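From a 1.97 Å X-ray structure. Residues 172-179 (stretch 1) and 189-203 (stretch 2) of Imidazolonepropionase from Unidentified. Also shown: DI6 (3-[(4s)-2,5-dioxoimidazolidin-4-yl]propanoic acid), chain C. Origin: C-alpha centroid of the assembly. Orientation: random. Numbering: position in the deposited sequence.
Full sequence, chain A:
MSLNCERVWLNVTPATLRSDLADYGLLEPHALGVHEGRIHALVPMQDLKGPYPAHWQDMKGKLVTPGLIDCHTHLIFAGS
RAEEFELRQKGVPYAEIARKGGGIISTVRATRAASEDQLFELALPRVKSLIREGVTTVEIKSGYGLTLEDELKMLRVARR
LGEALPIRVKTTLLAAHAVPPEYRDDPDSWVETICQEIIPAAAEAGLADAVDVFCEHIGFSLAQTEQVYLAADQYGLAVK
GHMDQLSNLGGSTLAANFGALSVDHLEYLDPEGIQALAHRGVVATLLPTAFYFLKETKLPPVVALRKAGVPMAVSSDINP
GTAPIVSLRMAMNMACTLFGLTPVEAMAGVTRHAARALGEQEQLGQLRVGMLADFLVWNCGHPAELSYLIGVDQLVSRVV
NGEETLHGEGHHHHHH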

# COMPACT_ATOMS: atom_id res chain seq x y z
N THR A 172 6.63 3.87 6.23
CA THR A 172 5.73 4.84 6.83
C THR A 172 5.74 4.70 8.34
O THR A 172 5.50 3.62 8.88
CB THR A 172 4.30 4.65 6.31
OG1 THR A 172 4.28 4.83 4.88
CG2 THR A 172 3.37 5.67 6.93
N LEU A 173 6.01 5.81 9.03
CA LEU A 173 6.04 5.82 10.48
C LEU A 173 4.61 5.91 11.02
O LEU A 173 3.94 6.92 10.81
CB LEU A 173 6.84 7.01 10.99
CG LEU A 173 6.92 7.13 12.51
CD1 LEU A 173 7.75 5.99 13.07
CD2 LEU A 173 7.54 8.48 12.89
N LEU A 174 4.16 4.87 11.70
CA LEU A 174 2.82 4.85 12.26
C LEU A 174 2.87 4.67 13.77
O LEU A 174 2.24 3.77 14.32
CB LEU A 174 2.01 3.71 11.63
CG LEU A 174 0.54 3.56 12.05
CD1 LEU A 174 -0.26 4.77 11.59
CD2 LEU A 174 -0.03 2.29 11.44
N ALA A 175 3.64 5.52 14.44
CA ALA A 175 3.76 5.45 15.89
C ALA A 175 2.43 5.83 16.54
O ALA A 175 2.12 5.39 17.65
CB ALA A 175 4.87 6.39 16.38
N ALA A 176 1.65 6.63 15.84
CA ALA A 176 0.34 7.05 16.34
C ALA A 176 -0.75 6.06 15.92
O ALA A 176 -1.82 6.45 15.46
CB ALA A 176 0.00 8.46 15.83
N HIS A 177 -0.46 4.77 16.10
CA HIS A 177 -1.40 3.71 15.75
C HIS A 177 -2.33 3.46 16.93
O HIS A 177 -3.48 3.02 16.77
CB HIS A 177 -0.62 2.43 15.43
CG HIS A 177 -1.41 1.40 14.67
ND1 HIS A 177 -0.89 0.18 14.33
CD2 HIS A 177 -2.67 1.44 14.16
CE1 HIS A 177 -1.79 -0.51 13.64
NE2 HIS A 177 -2.88 0.24 13.52
N ALA A 178 -1.82 3.75 18.12
CA ALA A 178 -2.54 3.57 19.37
C ALA A 178 -1.63 4.11 20.47
O ALA A 178 -0.46 4.39 20.23
CB ALA A 178 -2.83 2.11 19.60
N VAL A 179 -2.18 4.27 21.67
CA VAL A 179 -1.41 4.77 22.81
C VAL A 179 -0.82 3.57 23.55
O VAL A 179 -1.55 2.67 23.98
CB VAL A 179 -2.32 5.58 23.78
CG1 VAL A 179 -1.55 5.95 25.04
CG2 VAL A 179 -2.82 6.84 23.09
N1 DI6 C . -7.20 -0.01 11.55
C2 DI6 C . -7.17 -1.33 11.31
O2 DI6 C . -8.07 -2.02 10.86
C3 DI6 C . -5.75 -1.80 11.70
N4 DI6 C . -5.12 -0.55 12.17
C5 DI6 C . -6.04 0.44 12.04
O5 DI6 C . -5.82 1.61 12.33
C6 DI6 C . -5.81 -2.86 12.79
C7 DI6 C . -4.42 -3.36 13.22
C8 DI6 C . -4.43 -4.43 14.31
O9 DI6 C . -3.38 -5.09 14.47
O10 DI6 C . -5.45 -4.64 15.01
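Stretch 2, residues 189-203: SWVETICQEIIPAAA

A helix packed on a strand covers one face of it, and the imidazolonepropionase segment 189-203 illustrates the rule. It is helical throughout, widened into a pi-type turn at 194-198 and kinked where the proline nitrogen of Pro200 has no hydrogen bond to the preceding turn. Its axis approaches that of strand 172-176 to 8.8 Å at 147°, so the two run roughly antiparallel, and early strand residues meet late helix residues.

Thr172 makes no contact with the helix. Leu173 points toward it, its CD2 lying 3.6 Å from CG1 of Ile199 and its CD1 4.1 Å from CG2 of Ile198. Leu174 points away from the helix and makes no contact with it. Ala175 turns back toward the helix: its CB is 3.9 Å from CD1 of Ile194 and 4.2 Å from CZ2 of Trp190, while its carbonyl O accepts a weak hydrogen bond from Trp190 NE1 (3.3 Å, 138°) at the edge of the indole. The same Ile194 CD1 reaches CB of Ala176 at 3.9 Å. His177 leaves the helix alone; its ring leads away, and its NE2 accepts a 2.7 Å hydrogen bond from N4 of the ligand DI6. Beyond it, Val179 closes the contact, its CA 4.1 Å from CD1 of Trp190.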

# COMPACT_ATOMS: atom_id res chain seq x y z
N SER A 189 1.13 12.88 26.23
CA SER A 189 2.54 12.73 26.52
C SER A 189 3.15 11.86 25.42
O SER A 189 4.28 12.08 25.00
CB SER A 189 2.73 12.08 27.89
OG SER A 189 4.04 12.30 28.38
N TRP A 190 2.37 10.88 24.96
CA TRP A 190 2.82 9.98 23.91
C TRP A 190 2.93 10.78 22.61
O TRP A 190 3.87 10.61 21.84
CB TRP A 190 1.83 8.82 23.75
CG TRP A 190 2.11 7.93 22.57
CD1 TRP A 190 1.23 7.59 21.58
CD2 TRP A 190 3.35 7.28 22.24
NE1 TRP A 190 1.84 6.77 20.66
CE2 TRP A 190 3.14 6.57 21.04
CE3 TRP A 190 4.62 7.24 22.85
CZ2 TRP A 190 4.15 5.81 20.43
CZ3 TRP A 190 5.63 6.49 22.25
CH2 TRP A 190 5.38 5.79 21.05
N VAL A 191 1.97 11.67 22.38
CA VAL A 191 1.99 12.49 21.18
C VAL A 191 3.25 13.37 21.19
O VAL A 191 3.90 13.53 20.15
CB VAL A 191 0.73 13.38 21.09
CG1 VAL A 191 0.85 14.32 19.89
CG2 VAL A 191 -0.50 12.51 20.94
N GLU A 192 3.61 13.92 22.35
CA GLU A 192 4.81 14.75 22.43
C GLU A 192 6.05 13.94 22.07
O GLU A 192 6.95 14.44 21.40
CB GLU A 192 4.98 15.33 23.84
CG GLU A 192 4.36 16.71 24.03
CD GLU A 192 4.73 17.34 25.35
OE1 GLU A 192 4.37 18.51 25.58
OE2 GLU A 192 5.39 16.66 26.18
N THR A 193 6.10 12.70 22.54
CA THR A 193 7.23 11.82 22.27
C THR A 193 7.42 11.59 20.77
O THR A 193 8.53 11.65 20.25
CB THR A 193 7.04 10.46 22.95
OG1 THR A 193 7.05 10.63 24.37
CG2 THR A 193 8.15 9.50 22.55
N ILE A 194 6.31 11.33 20.08
CA ILE A 194 6.32 11.09 18.64
C ILE A 194 6.85 12.33 17.92
O ILE A 194 7.71 12.23 17.05
CB ILE A 194 4.89 10.79 18.11
CG1 ILE A 194 4.35 9.51 18.75
CG2 ILE A 194 4.91 10.64 16.60
CD1 ILE A 194 2.91 9.19 18.36
N CYS A 195 6.30 13.48 18.28
CA CYS A 195 6.67 14.74 17.65
C CYS A 195 8.08 15.23 17.98
O CYS A 195 8.80 15.71 17.10
CB CYS A 195 5.66 15.82 18.03
SG CYS A 195 3.97 15.49 17.49
N GLN A 196 8.49 15.10 19.23
CA GLN A 196 9.80 15.61 19.63
C GLN A 196 10.95 14.62 19.62
O GLN A 196 12.12 15.02 19.67
CB GLN A 196 9.70 16.23 21.03
CG GLN A 196 8.86 17.49 21.09
CD GLN A 196 8.52 17.88 22.51
OE1 GLN A 196 9.36 17.80 23.40
NE2 GLN A 196 7.30 18.33 22.72
N GLU A 197 10.65 13.33 19.54
CA GLU A 197 11.71 12.34 19.57
C GLU A 197 11.69 11.32 18.44
O GLU A 197 12.66 11.18 17.71
CB GLU A 197 11.66 11.62 20.92
CG GLU A 197 11.92 12.56 22.09
CD GLU A 197 11.57 11.96 23.44
OE1 GLU A 197 11.63 10.72 23.59
OE2 GLU A 197 11.24 12.73 24.36
N ILE A 198 10.57 10.61 18.29
CA ILE A 198 10.49 9.58 17.26
C ILE A 198 10.60 10.10 15.82
O ILE A 198 11.43 9.61 15.05
CB ILE A 198 9.22 8.74 17.44
CG1 ILE A 198 9.15 8.26 18.90
CG2 ILE A 198 9.25 7.54 16.50
CD1 ILE A 198 8.10 7.19 19.19
N ILE A 199 9.78 11.07 15.45
CA ILE A 199 9.85 11.60 14.10
C ILE A 199 11.26 12.15 13.83
O ILE A 199 11.87 11.85 12.80
CB ILE A 199 8.75 12.67 13.86
CG1 ILE A 199 7.40 11.96 13.69
CG2 ILE A 199 9.08 13.51 12.64
CD1 ILE A 199 6.21 12.90 13.41
N PRO A 200 11.81 12.95 14.76
CA PRO A 200 13.16 13.49 14.52
C PRO A 200 14.22 12.40 14.35
O PRO A 200 15.07 12.48 13.46
CB PRO A 200 13.41 14.35 15.76
CG PRO A 200 12.04 14.90 16.03
CD PRO A 200 11.16 13.66 15.87
N ALA A 201 14.18 11.37 15.20
CA ALA A 201 15.16 10.29 15.11
C ALA A 201 14.98 9.49 13.82
O ALA A 201 15.96 9.08 13.18
CB ALA A 201 15.03 9.36 16.32
N ALA A 202 13.73 9.27 13.44
CA ALA A 202 13.43 8.51 12.23
C ALA A 202 13.92 9.26 11.00
O ALA A 202 14.51 8.67 10.10
CB ALA A 202 11.92 8.25 12.12
N ALA A 203 13.68 10.57 10.97
CA ALA A 203 14.09 11.41 9.86
C ALA A 203 15.61 11.51 9.77
O ALA A 203 16.19 11.40 8.69
CB ALA A 203 13.48 12.80 10.02